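Local structure of glycosyl transferase (Staphylococcus aureus, 5U02) at residues N95-Y109 with I120-I132. The protein is a glycosyl transferase, represented here by a region in which a helical linker precedes two immunoglobulin-like, E-set C-terminal domains. Sequence-based numbering, arbitrary orientation.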
loop_
_atom_site.group_PDB
_atom_site.type_symbol
_atom_site.label_atom_id
_atom_site.label_comp_id
_atom_site.label_asym_id
_atom_site.label_seq_id
_atom_site.Cartn_x
_atom_site.Cartn_y
_atom_site.Cartn_z
ATOM N N ASN A 95 -19.552 -10.784 31.782
ATOM C CA ASN A 95 -19.253 -9.551 31.067
ATOM C C ASN A 95 -17.917 -8.955 31.484
ATOM O O ASN A 95 -17.242 -8.332 30.658
ATOM C CB ASN A 95 -20.369 -8.529 31.289
ATOM C CG ASN A 95 -21.648 -8.888 30.559
ATOM O OD1 ASN A 95 -22.699 -9.079 31.169
ATOM N ND2 ASN A 95 -21.567 -8.960 29.239
ATOM N N TYR A 96 -17.525 -9.112 32.752
ATOM C CA TYR A 96 -16.225 -8.607 33.186
ATOM C C TYR A 96 -15.099 -9.258 32.396
ATOM O O TYR A 96 -14.194 -8.575 31.903
ATOM C CB TYR A 96 -16.028 -8.842 34.684
ATOM C CG TYR A 96 -14.840 -8.106 35.275
ATOM C CD1 TYR A 96 -13.544 -8.585 35.117
ATOM C CD2 TYR A 96 -15.018 -6.935 35.998
ATOM C CE1 TYR A 96 -12.464 -7.912 35.650
ATOM C CE2 TYR A 96 -13.946 -6.259 36.543
ATOM C CZ TYR A 96 -12.671 -6.753 36.370
ATOM O OH TYR A 96 -11.599 -6.076 36.913
ATOM N N ARG A 97 -15.125 -10.588 32.279
ATOM C CA ARG A 97 -14.104 -11.250 31.480
ATOM C C ARG A 97 -14.228 -10.850 30.019
ATOM O O ARG A 97 -13.225 -10.507 29.383
ATOM C CB ARG A 97 -14.190 -12.766 31.645
ATOM C CG ARG A 97 -13.054 -13.499 30.953
ATOM C CD ARG A 97 -13.092 -15.002 31.199
ATOM N NE ARG A 97 -14.448 -15.529 31.208
ATOM C CZ ARG A 97 -15.045 -16.057 32.274
ATOM N NH1 ARG A 97 -14.402 -16.148 33.432
ATOM N NH2 ARG A 97 -16.290 -16.510 32.179
ATOM N N THR A 98 -15.458 -10.837 29.491
ATOM C CA THR A 98 -15.687 -10.406 28.115
ATOM C C THR A 98 -14.986 -9.085 27.823
ATOM O O THR A 98 -14.344 -8.937 26.779
ATOM C CB THR A 98 -17.189 -10.286 27.836
ATOM O OG1 THR A 98 -17.815 -11.568 27.976
ATOM C CG2 THR A 98 -17.431 -9.765 26.428
ATOM N N VAL A 99 -15.060 -8.127 28.754
ATOM C CA VAL A 99 -14.395 -6.840 28.556
ATOM C C VAL A 99 -12.882 -7.017 28.518
ATOM O O VAL A 99 -12.215 -6.612 27.556
ATOM C CB VAL A 99 -14.812 -5.840 29.649
ATOM C CG1 VAL A 99 -13.946 -4.588 29.569
ATOM C CG2 VAL A 99 -16.281 -5.477 29.504
ATOM N N GLU A 100 -12.314 -7.597 29.579
ATOM C CA GLU A 100 -10.883 -7.881 29.596
ATOM C C GLU A 100 -10.480 -8.743 28.411
ATOM O O GLU A 100 -9.455 -8.484 27.765
ATOM C CB GLU A 100 -10.497 -8.571 30.899
ATOM C CG GLU A 100 -10.486 -7.664 32.092
ATOM C CD GLU A 100 -9.782 -8.309 33.256
ATOM O OE1 GLU A 100 -9.655 -9.550 33.239
ATOM O OE2 GLU A 100 -9.345 -7.586 34.172
ATOM N N GLU A 101 -11.273 -9.778 28.108
ATOM C CA GLU A 101 -11.095 -10.471 26.840
ATOM C C GLU A 101 -11.224 -9.515 25.665
ATOM O O GLU A 101 -10.381 -9.523 24.770
ATOM C CB GLU A 101 -12.075 -11.634 26.692
ATOM C CG GLU A 101 -11.961 -12.698 27.765
ATOM C CD GLU A 101 -12.691 -13.984 27.415
ATOM O OE1 GLU A 101 -12.345 -15.028 28.002
ATOM O OE2 GLU A 101 -13.597 -13.943 26.561
ATOM N N SER A 102 -12.249 -8.661 25.651
ATOM C CA SER A 102 -12.431 -7.814 24.470
ATOM C C SER A 102 -11.242 -6.882 24.225
ATOM O O SER A 102 -10.942 -6.556 23.070
ATOM C CB SER A 102 -13.736 -7.012 24.560
ATOM O OG SER A 102 -14.881 -7.844 24.495
ATOM N N TYR A 103 -10.532 -6.462 25.275
ATOM C CA TYR A 103 -9.430 -5.524 25.058
ATOM C C TYR A 103 -8.224 -6.193 24.406
ATOM O O TYR A 103 -7.503 -5.536 23.647
ATOM C CB TYR A 103 -8.993 -4.848 26.369
ATOM C CG TYR A 103 -9.978 -3.841 26.906
ATOM C CD1 TYR A 103 -10.821 -3.149 26.052
ATOM C CD2 TYR A 103 -10.095 -3.618 28.270
ATOM C CE1 TYR A 103 -11.737 -2.242 26.540
ATOM C CE2 TYR A 103 -11.010 -2.715 28.772
ATOM C CZ TYR A 103 -11.833 -2.029 27.900
ATOM O OH TYR A 103 -12.748 -1.128 28.391
ATOM N N ARG A 104 -8.009 -7.497 24.654
ATOM C CA ARG A 104 -6.775 -8.157 24.215
ATOM C C ARG A 104 -6.671 -8.212 22.687
ATOM O O ARG A 104 -5.628 -7.868 22.120
ATOM C CB ARG A 104 -6.637 -9.566 24.847
ATOM C CG ARG A 104 -7.697 -10.585 24.495
ATOM C CD ARG A 104 -7.597 -11.992 25.106
ATOM N NE ARG A 104 -8.970 -12.482 25.263
ATOM C CZ ARG A 104 -9.595 -13.292 24.406
ATOM N NH1 ARG A 104 -8.970 -13.752 23.331
ATOM N NH2 ARG A 104 -10.857 -13.653 24.615
ATOM N N GLN A 105 -7.743 -8.614 21.992
ATOM C CA GLN A 105 -7.675 -8.732 20.534
ATOM C C GLN A 105 -8.456 -7.652 19.797
ATOM O O GLN A 105 -8.332 -7.538 18.572
ATOM C CB GLN A 105 -8.202 -10.098 20.075
ATOM C CG GLN A 105 -9.705 -10.244 20.148
ATOM C CD GLN A 105 -10.331 -10.066 21.556
ATOM O OE1 GLN A 105 -9.802 -10.560 22.550
ATOM N NE2 GLN A 105 -11.437 -9.343 21.633
ATOM N N GLY A 106 -9.308 -6.914 20.490
ATOM C CA GLY A 106 -10.098 -5.918 19.805
ATOM C C GLY A 106 -11.277 -6.530 19.081
ATOM O O GLY A 106 -11.579 -6.172 17.939
ATOM N N GLN A 107 -11.952 -7.458 19.754
ATOM C CA GLN A 107 -13.117 -8.177 19.242
ATOM C C GLN A 107 -14.263 -7.855 20.190
ATOM O O GLN A 107 -14.354 -8.409 21.290
ATOM C CB GLN A 107 -12.846 -9.679 19.151
ATOM C CG GLN A 107 -14.042 -10.601 19.246
ATOM C CD GLN A 107 -14.649 -10.898 17.904
ATOM O OE1 GLN A 107 -14.060 -11.617 17.094
ATOM N NE2 GLN A 107 -15.839 -10.374 17.665
ATOM N N TYR A 108 -15.112 -6.929 19.768
ATOM C CA TYR A 108 -16.273 -6.514 20.531
ATOM C C TYR A 108 -17.532 -7.001 19.829
ATOM O O TYR A 108 -17.560 -7.146 18.603
ATOM C CB TYR A 108 -16.288 -4.992 20.692
ATOM C CG TYR A 108 -14.949 -4.439 21.135
ATOM C CD1 TYR A 108 -14.527 -4.571 22.449
ATOM C CD2 TYR A 108 -14.097 -3.811 20.239
ATOM C CE1 TYR A 108 -13.300 -4.089 22.864
ATOM C CE2 TYR A 108 -12.862 -3.320 20.647
ATOM C CZ TYR A 108 -12.472 -3.463 21.964
ATOM O OH TYR A 108 -11.252 -2.984 22.389
ATOM N N TYR A 109 -18.568 -7.279 20.619
ATOM C CA TYR A 109 -19.857 -7.635 20.037
ATOM C C TYR A 109 -20.331 -6.546 19.082
ATOM O O TYR A 109 -20.685 -6.823 17.930
ATOM C CB TYR A 109 -20.880 -7.882 21.147
ATOM C CG TYR A 109 -22.295 -8.087 20.659
ATOM C CD1 TYR A 109 -22.711 -9.320 20.171
ATOM C CD2 TYR A 109 -23.217 -7.051 20.695
ATOM C CE1 TYR A 109 -24.001 -9.509 19.725
ATOM C CE2 TYR A 109 -24.508 -7.231 20.253
ATOM C CZ TYR A 109 -24.894 -8.462 19.770
ATOM O OH TYR A 109 -26.180 -8.648 19.327
ATOM N N ILE A 120 -18.194 1.000 22.772
ATOM C CA ILE A 120 -18.247 -0.458 22.787
ATOM C C ILE A 120 -19.494 -0.933 23.522
ATOM O O ILE A 120 -19.780 -0.469 24.631
ATOM C CB ILE A 120 -16.992 -1.059 23.449
ATOM C CG1 ILE A 120 -15.727 -0.627 22.709
ATOM C CG2 ILE A 120 -17.095 -2.573 23.495
ATOM C CD1 ILE A 120 -14.451 -0.933 23.464
ATOM N N GLN A 121 -20.220 -1.869 22.909
ATOM C CA GLN A 121 -21.201 -2.696 23.603
ATOM C C GLN A 121 -20.656 -4.118 23.620
ATOM O O GLN A 121 -20.437 -4.711 22.558
ATOM C CB GLN A 121 -22.576 -2.638 22.931
ATOM C CG GLN A 121 -23.533 -3.721 23.443
ATOM C CD GLN A 121 -24.771 -3.932 22.565
ATOM O OE1 GLN A 121 -24.668 -4.067 21.349
ATOM N NE2 GLN A 121 -25.944 -3.982 23.188
ATOM N N PHE A 122 -20.420 -4.654 24.821
ATOM C CA PHE A 122 -19.650 -5.890 24.926
ATOM C C PHE A 122 -20.499 -7.137 24.706
ATOM O O PHE A 122 -19.971 -8.169 24.275
ATOM C CB PHE A 122 -18.955 -5.955 26.284
ATOM C CG PHE A 122 -17.814 -4.984 26.424
ATOM C CD1 PHE A 122 -16.542 -5.303 25.966
ATOM C CD2 PHE A 122 -18.018 -3.746 27.002
ATOM C CE1 PHE A 122 -15.496 -4.400 26.095
ATOM C CE2 PHE A 122 -16.982 -2.844 27.135
ATOM C CZ PHE A 122 -15.718 -3.169 26.681
ATOM N N ASN A 123 -21.797 -7.073 24.987
ATOM C CA ASN A 123 -22.692 -8.201 24.763
ATOM C C ASN A 123 -24.060 -7.679 24.355
ATOM O O ASN A 123 -24.374 -6.500 24.532
ATOM C CB ASN A 123 -22.800 -9.101 26.004
ATOM C CG ASN A 123 -21.768 -10.221 26.009
ATOM O OD1 ASN A 123 -21.930 -11.232 25.322
ATOM N ND2 ASN A 123 -20.695 -10.037 26.769
ATOM N N GLU A 124 -24.872 -8.577 23.803
ATOM C CA GLU A 124 -26.186 -8.191 23.310
ATOM C C GLU A 124 -27.071 -7.716 24.455
ATOM O O GLU A 124 -27.194 -8.389 25.482
ATOM C CB GLU A 124 -26.838 -9.367 22.583
ATOM C CG GLU A 124 -28.118 -9.017 21.838
ATOM C CD GLU A 124 -28.600 -10.149 20.952
ATOM O OE1 GLU A 124 -28.670 -11.300 21.436
ATOM O OE2 GLU A 124 -28.903 -9.890 19.768
ATOM N N GLY A 125 -27.683 -6.544 24.277
ATOM C CA GLY A 125 -28.567 -5.972 25.269
ATOM C C GLY A 125 -27.897 -5.097 26.308
ATOM O O GLY A 125 -28.597 -4.377 27.032
ATOM N N GLU A 126 -26.572 -5.132 26.406
ATOM C CA GLU A 126 -25.848 -4.357 27.397
ATOM C C GLU A 126 -25.641 -2.924 26.905
ATOM O O GLU A 126 -25.696 -2.659 25.700
ATOM C CB GLU A 126 -24.509 -5.030 27.688
ATOM C CG GLU A 126 -24.093 -5.027 29.150
ATOM C CD GLU A 126 -24.871 -6.006 30.001
ATOM O OE1 GLU A 126 -24.852 -5.855 31.241
ATOM O OE2 GLU A 126 -25.494 -6.928 29.438
ATOM N N PRO A 127 -25.429 -1.972 27.817
ATOM C CA PRO A 127 -25.217 -0.580 27.397
ATOM C C PRO A 127 -23.970 -0.411 26.541
ATOM O O PRO A 127 -23.124 -1.298 26.410
ATOM C CB PRO A 127 -25.077 0.173 28.723
ATOM C CG PRO A 127 -25.844 -0.639 29.691
ATOM C CD PRO A 127 -25.654 -2.068 29.271
ATOM N N TYR A 128 -23.871 0.774 25.945
ATOM C CA TYR A 128 -22.680 1.213 25.232
ATOM C C TYR A 128 -21.859 2.102 26.158
ATOM O O TYR A 128 -22.356 3.128 26.639
ATOM C CB TYR A 128 -23.047 1.983 23.962
ATOM C CG TYR A 128 -23.254 1.147 22.717
ATOM C CD1 TYR A 128 -24.456 0.488 22.487
ATOM C CD2 TYR A 128 -22.258 1.047 21.752
ATOM C CE1 TYR A 128 -24.654 -0.260 21.342
ATOM C CE2 TYR A 128 -22.446 0.300 20.605
ATOM C CZ TYR A 128 -23.647 -0.352 20.405
ATOM O OH TYR A 128 -23.843 -1.096 19.266
ATOM N N PHE A 129 -20.616 1.708 26.413
ATOM C CA PHE A 129 -19.653 2.573 27.079
ATOM C C PHE A 129 -18.892 3.356 26.018
ATOM O O PHE A 129 -18.336 2.770 25.084
ATOM C CB PHE A 129 -18.692 1.760 27.947
ATOM C CG PHE A 129 -19.377 0.958 29.017
ATOM C CD1 PHE A 129 -19.810 -0.334 28.763
ATOM C CD2 PHE A 129 -19.598 1.499 30.273
ATOM C CE1 PHE A 129 -20.446 -1.073 29.745
ATOM C CE2 PHE A 129 -20.231 0.765 31.258
ATOM C CZ PHE A 129 -20.655 -0.522 30.992
ATOM N N GLU A 130 -18.875 4.678 26.155
ATOM C CA GLU A 130 -18.431 5.555 25.083
ATOM C C GLU A 130 -17.161 6.300 25.476
ATOM O O GLU A 130 -16.948 6.628 26.648
ATOM C CB GLU A 130 -19.544 6.549 24.711
ATOM C CG GLU A 130 -20.939 5.924 24.743
ATOM C CD GLU A 130 -21.903 6.540 23.744
ATOM O OE1 GLU A 130 -23.044 6.853 24.137
ATOM O OE2 GLU A 130 -21.527 6.705 22.566
ATOM N N GLY A 131 -16.311 6.552 24.480
ATOM C CA GLY A 131 -15.123 7.367 24.660
ATOM C C GLY A 131 -13.941 6.663 25.297
ATOM O O GLY A 131 -13.288 7.222 26.183
ATOM N N ILE A 132 -13.638 5.452 24.844
ATOM C CA ILE A 132 -12.572 4.646 25.429
ATOM C C ILE A 132 -11.284 4.886 24.650
ATOM O O ILE A 132 -11.223 4.626 23.444
ATOM C CB ILE A 132 -12.948 3.157 25.432
ATOM C CG1 ILE A 132 -14.338 2.969 26.047
ATOM C CG2 ILE A 132 -11.904 2.341 26.176
ATOM C CD1 ILE A 132 -14.780 1.525 26.155
#
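Helix 93-105, the last of the N-terminal helices, packs on the small three-stranded antiparallel sheet that follows it (110-114, 117-121, 129-132). The Phe122 ring, from the loop after strand 117-121, is sandwiched between Val99 of the helix and Ile120 of the strand. Val99 CG2 sits 3.3 Å from the centroid of the Phe122 ring and 5° off its normal, a CH-pi contact over one face. Ile120 CG2 covers the opposite face, while Ser102 CB meets the ring edge in plane. A chi1 of -67° sets Ser102 OG beside its own backbone N, where it donates a 2.6 Å hydrogen bond to Thr98 O from above the carbonyl plane; OG still touches Phe122 CD1 at 3.4 Å. On Tyr108, past the helix end, Ile120 CD1 makes a CH-pi contact, 3.6 Å from the ring centroid and 22° off the normal. The Tyr108 hydroxyl is hydrogen-bonded to Met161 O and that of Tyr103 to Lys80 O, so both polar ends are satisfied beside this apolar cluster. One face of the Tyr109 ring lies against Asn123 and Glu124 of the type II turn 123-126, with Glu124 N 3.7 Å above its centre and Gln121 OE1 at its edge. Gln121 NE2 donates a 2.8 Å hydrogen bond to Glu126 O, and Tyr109 OH makes a weak 3.0 Å one to Glu124 OE2.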